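Local atomic coordinates of C alpha-dehydrogenase (Sphingobium sp. SYK-6, PDB entry 4YAG), a protein that is an NADH-binding short-chain dehydrogenase of the lignin beta-aryl ether cleavage pathway, probably oxidising an alcohol group at the expense of NAD(+). Residues V165-T169 with V183-M187; G84-L88 with M130-R135. All coordinates share one frame; numbering follows the deposited sequence.

Contact 1: V165-T169 with V183-M187; sequences VITLT and VTVLM
T169 and I166 of the helix pack on V183, V185 and M187 of the strand, and no hydrogen bond links the two segments. The apolar contacts come first. CG2 of V185 stands anti to the backbone N and reaches into the helix surface, 4.0 Å from both CA and CG1 of I166. Farther along the strand, CD1 of I166 lies 3.8 Å from SD of M187, and these two side chains cross at about a right angle. The methyl CG2 of T169 rests on the strand backbone, 3.7 Å from C of T184, and also meets CG2 of V183 at 3.8 Å. OG1 of T169 lies 3.6 Å from CB of V185.

The hydroxyl of T169 bonds inside the helix and also to N141 of strand 137-142. OG1 of T169 donates to O of V165 at 2.8 Å, while N of T169 reaches the same oxygen from its other face. With an alanine here, N141 would probably lose its hydroxyl partner and a gap would open against V183 and V185.

The segment axes run nearly antiparallel, at 163°. This is the helix-on-strand packing of a beta-alpha-beta unit in the Rossmann fold.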
loop_
_atom_site.group_PDB
_atom_site.type_symbol
_atom_site.label_atom_id
_atom_site.label_comp_id
_atom_site.label_asym_id
_atom_site.label_seq_id
_atom_site.Cartn_x
_atom_site.Cartn_y
_atom_site.Cartn_z
ATOM N N VAL A 165 0.415 -0.065 5.469
ATOM C CA VAL A 165 -0.060 -0.504 6.774
ATOM C C VAL A 165 -0.200 0.657 7.753
ATOM O O VAL A 165 -1.120 0.695 8.580
ATOM C CB VAL A 165 0.885 -1.592 7.345
ATOM C CG1 VAL A 165 0.511 -1.937 8.798
ATOM C CG2 VAL A 165 0.812 -2.825 6.483
ATOM N N ILE A 166 0.716 1.613 7.685
ATOM C CA ILE A 166 0.615 2.771 8.542
ATOM C C ILE A 166 -0.701 3.522 8.243
ATOM O O ILE A 166 -1.475 3.836 9.137
ATOM C CB ILE A 166 1.833 3.699 8.365
ATOM C CG1 ILE A 166 3.118 2.988 8.825
ATOM C CG2 ILE A 166 1.602 4.995 9.116
ATOM C CD1 ILE A 166 4.399 3.726 8.437
ATOM N N THR A 167 -0.944 3.806 6.962
ATOM C CA THR A 167 -2.146 4.542 6.562
ATOM C C THR A 167 -3.410 3.741 6.878
ATOM O O THR A 167 -4.398 4.292 7.339
ATOM C CB THR A 167 -2.063 4.891 5.082
ATOM O OG1 THR A 167 -0.912 5.724 4.888
ATOM C CG2 THR A 167 -3.316 5.625 4.595
ATOM N N LEU A 168 -3.376 2.441 6.603
ATOM C CA LEU A 168 -4.494 1.558 6.941
ATOM C C LEU A 168 -4.886 1.750 8.396
ATOM O O LEU A 168 -6.064 1.898 8.738
ATOM C CB LEU A 168 -4.079 0.113 6.669
ATOM C CG LEU A 168 -5.006 -0.990 7.197
ATOM C CD1 LEU A 168 -6.335 -0.940 6.442
ATOM C CD2 LEU A 168 -4.361 -2.346 7.092
ATOM N N THR A 169 -3.889 1.729 9.267
ATOM C CA THR A 169 -4.148 1.781 10.699
ATOM C C THR A 169 -4.753 3.128 11.076
ATOM O O THR A 169 -5.711 3.215 11.846
ATOM C CB THR A 169 -2.877 1.523 11.509
ATOM O OG1 THR A 169 -2.260 0.310 11.074
ATOM C CG2 THR A 169 -3.212 1.418 12.982
ATOM N N VAL A 183 -6.666 1.206 18.099
ATOM C CA VAL A 183 -5.681 0.723 17.136
ATOM C C VAL A 183 -4.316 1.361 17.334
ATOM O O VAL A 183 -4.200 2.491 17.800
ATOM C CB VAL A 183 -6.128 0.924 15.662
ATOM C CG1 VAL A 183 -7.512 0.317 15.432
ATOM C CG2 VAL A 183 -6.141 2.394 15.267
ATOM N N THR A 184 -3.286 0.594 16.984
ATOM C CA THR A 184 -1.895 1.021 17.083
ATOM C C THR A 184 -1.151 0.508 15.867
ATOM O O THR A 184 -1.323 -0.638 15.475
ATOM C CB THR A 184 -1.214 0.409 18.316
ATOM O OG1 THR A 184 -1.881 0.843 19.508
ATOM C CG2 THR A 184 0.257 0.787 18.391
ATOM N N VAL A 185 -0.316 1.347 15.272
ATOM C CA VAL A 185 0.657 0.860 14.306
ATOM C C VAL A 185 2.039 0.939 14.941
ATOM O O VAL A 185 2.461 1.993 15.450
ATOM C CB VAL A 185 0.598 1.582 12.940
ATOM C CG1 VAL A 185 0.797 3.079 13.075
ATOM C CG2 VAL A 185 1.622 0.978 11.991
ATOM N N LEU A 186 2.696 -0.221 14.960
ATOM C CA LEU A 186 4.054 -0.366 15.450
ATOM C C LEU A 186 5.030 -0.226 14.301
ATOM O O LEU A 186 4.885 -0.891 13.274
ATOM C CB LEU A 186 4.170 -1.747 16.099
ATOM C CG LEU A 186 5.566 -2.218 16.490
ATOM C CD1 LEU A 186 6.229 -1.319 17.504
ATOM C CD2 LEU A 186 5.480 -3.659 16.998
ATOM N N MET A 187 6.003 0.659 14.476
ATOM C CA MET A 187 7.006 0.963 13.470
ATOM C C MET A 187 8.389 0.696 14.033
ATOM O O MET A 187 8.984 1.564 14.680
ATOM C CB MET A 187 6.850 2.418 13.011
ATOM C CG MET A 187 5.528 2.633 12.306
ATOM S SD MET A 187 5.097 4.378 12.090
ATOM C CE MET A 187 4.745 4.838 13.763
#

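Contact 2: G84-L88 with M130-R135; sequences GPDIL and MRARGR
R135 CG sits between its backbone N and carbonyl carbon (chi1 52°), and the chain then extends to NE, which reaches D86. R133 instead bends at chi3 (-65°), and its guanidinium comes over G84. The charged pair is direct. NE of R135 donates to OD2 of D86 at 2.7 Å, meeting the carboxylate on its syn side. NE is the one atom of R135 that bonds D86 directly, and the carboxylate plane lies 58° from the R135 guanidinium plane; the two groups do not pair flat. Water 3 adds a second link, from OD1 of D86 to NH2 of R135, the latter bond being weak. OD1 also accepts from N of T7, which helps to fix the carboxylate.

R133 grips the loop backbone, which turns at a cis peptide bond before P85. Its NH2 donates to O of P85 at 2.9 Å, tilted from the carbonyl plane, and C of G84 lies over one guanidinium face, 3.3 Å from NH2. A water that accepts from NE of R133 also lies within bonding distance of OD2 of D86.

Nearer strand 87-90, M130 packs its CE 3.5 Å from O of D86, and its SD lies 4.1 Å from CB of L88. The contact joins the last part of helix 105-133 and the turn after it to the loop entering strand 87-90, within the Rossmann fold of the SDR family.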
loop_
_atom_site.group_PDB
_atom_site.type_symbol
_atom_site.label_atom_id
_atom_site.label_comp_id
_atom_site.label_asym_id
_atom_site.label_seq_id
_atom_site.Cartn_x
_atom_site.Cartn_y
_atom_site.Cartn_z
ATOM N N GLY A 84 -12.759 -14.994 22.433
ATOM C CA GLY A 84 -12.388 -13.760 21.767
ATOM C C GLY A 84 -11.928 -13.942 20.322
ATOM O O GLY A 84 -12.531 -14.725 19.569
ATOM N N PRO A 85 -10.843 -13.254 19.928
ATOM C CA PRO A 85 -9.904 -12.513 20.777
ATOM C C PRO A 85 -10.369 -11.105 21.093
ATOM O O PRO A 85 -11.216 -10.566 20.378
ATOM C CB PRO A 85 -8.652 -12.432 19.904
ATOM C CG PRO A 85 -9.213 -12.299 18.515
ATOM C CD PRO A 85 -10.484 -13.148 18.497
ATOM N N ASP A 86 -9.781 -10.507 22.124
ATOM C CA ASP A 86 -10.022 -9.108 22.435
ATOM C C ASP A 86 -8.913 -8.240 21.872
ATOM O O ASP A 86 -9.120 -7.052 21.606
ATOM C CB ASP A 86 -10.085 -8.914 23.932
ATOM C CG ASP A 86 -10.985 -9.929 24.595
ATOM O OD1 ASP A 86 -10.475 -10.889 25.221
ATOM O OD2 ASP A 86 -12.221 -9.795 24.446
ATOM N N ILE A 87 -7.734 -8.831 21.730
ATOM C CA ILE A 87 -6.565 -8.146 21.204
ATOM C C ILE A 87 -6.150 -8.873 19.938
ATOM O O ILE A 87 -5.927 -10.089 19.952
ATOM C CB ILE A 87 -5.434 -8.107 22.233
ATOM C CG1 ILE A 87 -5.876 -7.287 23.463
ATOM C CG2 ILE A 87 -4.130 -7.584 21.621
ATOM C CD1 ILE A 87 -4.951 -7.384 24.657
ATOM N N LEU A 88 -6.054 -8.115 18.849
ATOM C CA LEU A 88 -5.651 -8.638 17.555
ATOM C C LEU A 88 -4.306 -8.030 17.152
ATOM O O LEU A 88 -4.199 -6.821 16.994
ATOM C CB LEU A 88 -6.724 -8.316 16.501
ATOM C CG LEU A 88 -6.388 -8.664 15.046
ATOM C CD1 LEU A 88 -6.217 -10.168 14.851
ATOM C CD2 LEU A 88 -7.474 -8.091 14.113
ATOM N N MET A 130 -15.219 -8.992 17.227
ATOM C CA MET A 130 -14.786 -8.083 18.264
ATOM C C MET A 130 -15.835 -7.005 18.494
ATOM O O MET A 130 -16.097 -6.620 19.630
ATOM C CB MET A 130 -13.433 -7.462 17.920
ATOM C CG MET A 130 -12.297 -8.494 17.817
ATOM S SD MET A 130 -10.756 -7.840 17.098
ATOM C CE MET A 130 -10.256 -6.680 18.364
ATOM N N ARG A 131 -16.433 -6.516 17.424
ATOM C CA ARG A 131 -17.530 -5.573 17.568
ATOM C C ARG A 131 -18.743 -6.243 18.211
ATOM O O ARG A 131 -19.355 -5.696 19.129
ATOM C CB ARG A 131 -17.936 -5.005 16.226
ATOM C CG ARG A 131 -16.852 -4.278 15.457
ATOM C CD ARG A 131 -17.473 -3.752 14.181
ATOM N NE ARG A 131 -16.536 -3.247 13.183
ATOM C CZ ARG A 131 -16.111 -1.983 13.106
ATOM N NH1 ARG A 131 -16.532 -1.077 13.985
ATOM N NH2 ARG A 131 -15.288 -1.627 12.133
ATOM N N ALA A 132 -19.108 -7.420 17.715
ATOM C CA ALA A 132 -20.322 -8.097 18.180
ATOM C C ALA A 132 -20.307 -8.406 19.676
ATOM O O ALA A 132 -21.345 -8.343 20.356
ATOM C CB ALA A 132 -20.516 -9.371 17.407
ATOM N N ARG A 133 -19.138 -8.749 20.195
ATOM C CA ARG A 133 -19.030 -9.176 21.584
ATOM C C ARG A 133 -19.193 -8.012 22.552
ATOM O O ARG A 133 -19.522 -8.214 23.720
ATOM C CB ARG A 133 -17.714 -9.925 21.821
ATOM C CG ARG A 133 -17.750 -11.354 21.273
ATOM C CD ARG A 133 -16.498 -12.161 21.584
ATOM N NE ARG A 133 -15.296 -11.633 20.934
ATOM C CZ ARG A 133 -14.894 -11.930 19.702
ATOM N NH1 ARG A 133 -15.579 -12.768 18.927
ATOM N NH2 ARG A 133 -13.793 -11.393 19.239
ATOM N N GLY A 134 -18.942 -6.806 22.065
ATOM C CA GLY A 134 -19.258 -5.591 22.794
ATOM C C GLY A 134 -18.406 -5.307 24.010
ATOM O O GLY A 134 -18.818 -4.553 24.887
ATOM N N ARG A 135 -17.222 -5.886 24.098
ATOM C CA ARG A 135 -16.368 -5.561 25.238
ATOM C C ARG A 135 -15.124 -4.792 24.821
ATOM O O ARG A 135 -14.153 -4.726 25.566
ATOM C CB ARG A 135 -16.015 -6.793 26.065
ATOM C CG ARG A 135 -15.445 -7.953 25.315
ATOM C CD ARG A 135 -15.325 -9.153 26.256
ATOM N NE ARG A 135 -14.608 -10.277 25.655
ATOM C CZ ARG A 135 -15.168 -11.418 25.250
ATOM N NH1 ARG A 135 -16.478 -11.617 25.376
ATOM N NH2 ARG A 135 -14.407 -12.375 24.711
HETATM O O HOH W 1 -15.704 -15.326 23.420
HETATM O O HOH W 2 -13.897 -9.607 22.232
HETATM O O HOH W 3 -11.852 -13.303 25.477
#

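The two contacts reach the same parallel sheet, with centres 19 Å apart and nearest atoms about 7 Å apart, so they do not touch. They follow in series along the chain, contact 2 closing before contact 1 opens. Contact 2 joins strand 87-90 and its entry loop to helix 105-133. Contact 1 joins helix 156-177 to strand 181-187. Strand 137-142 lies between strands 87-90 and 181-187 in the sheet and bonds to both. Both contacts thus lie in one Rossmann-type domain, each packing a helix against the shared sheet. Contact 1 is nearer the bound NADH: M187 is about 7 Å from it, against about 12 Å for L88, both measured from the side chain.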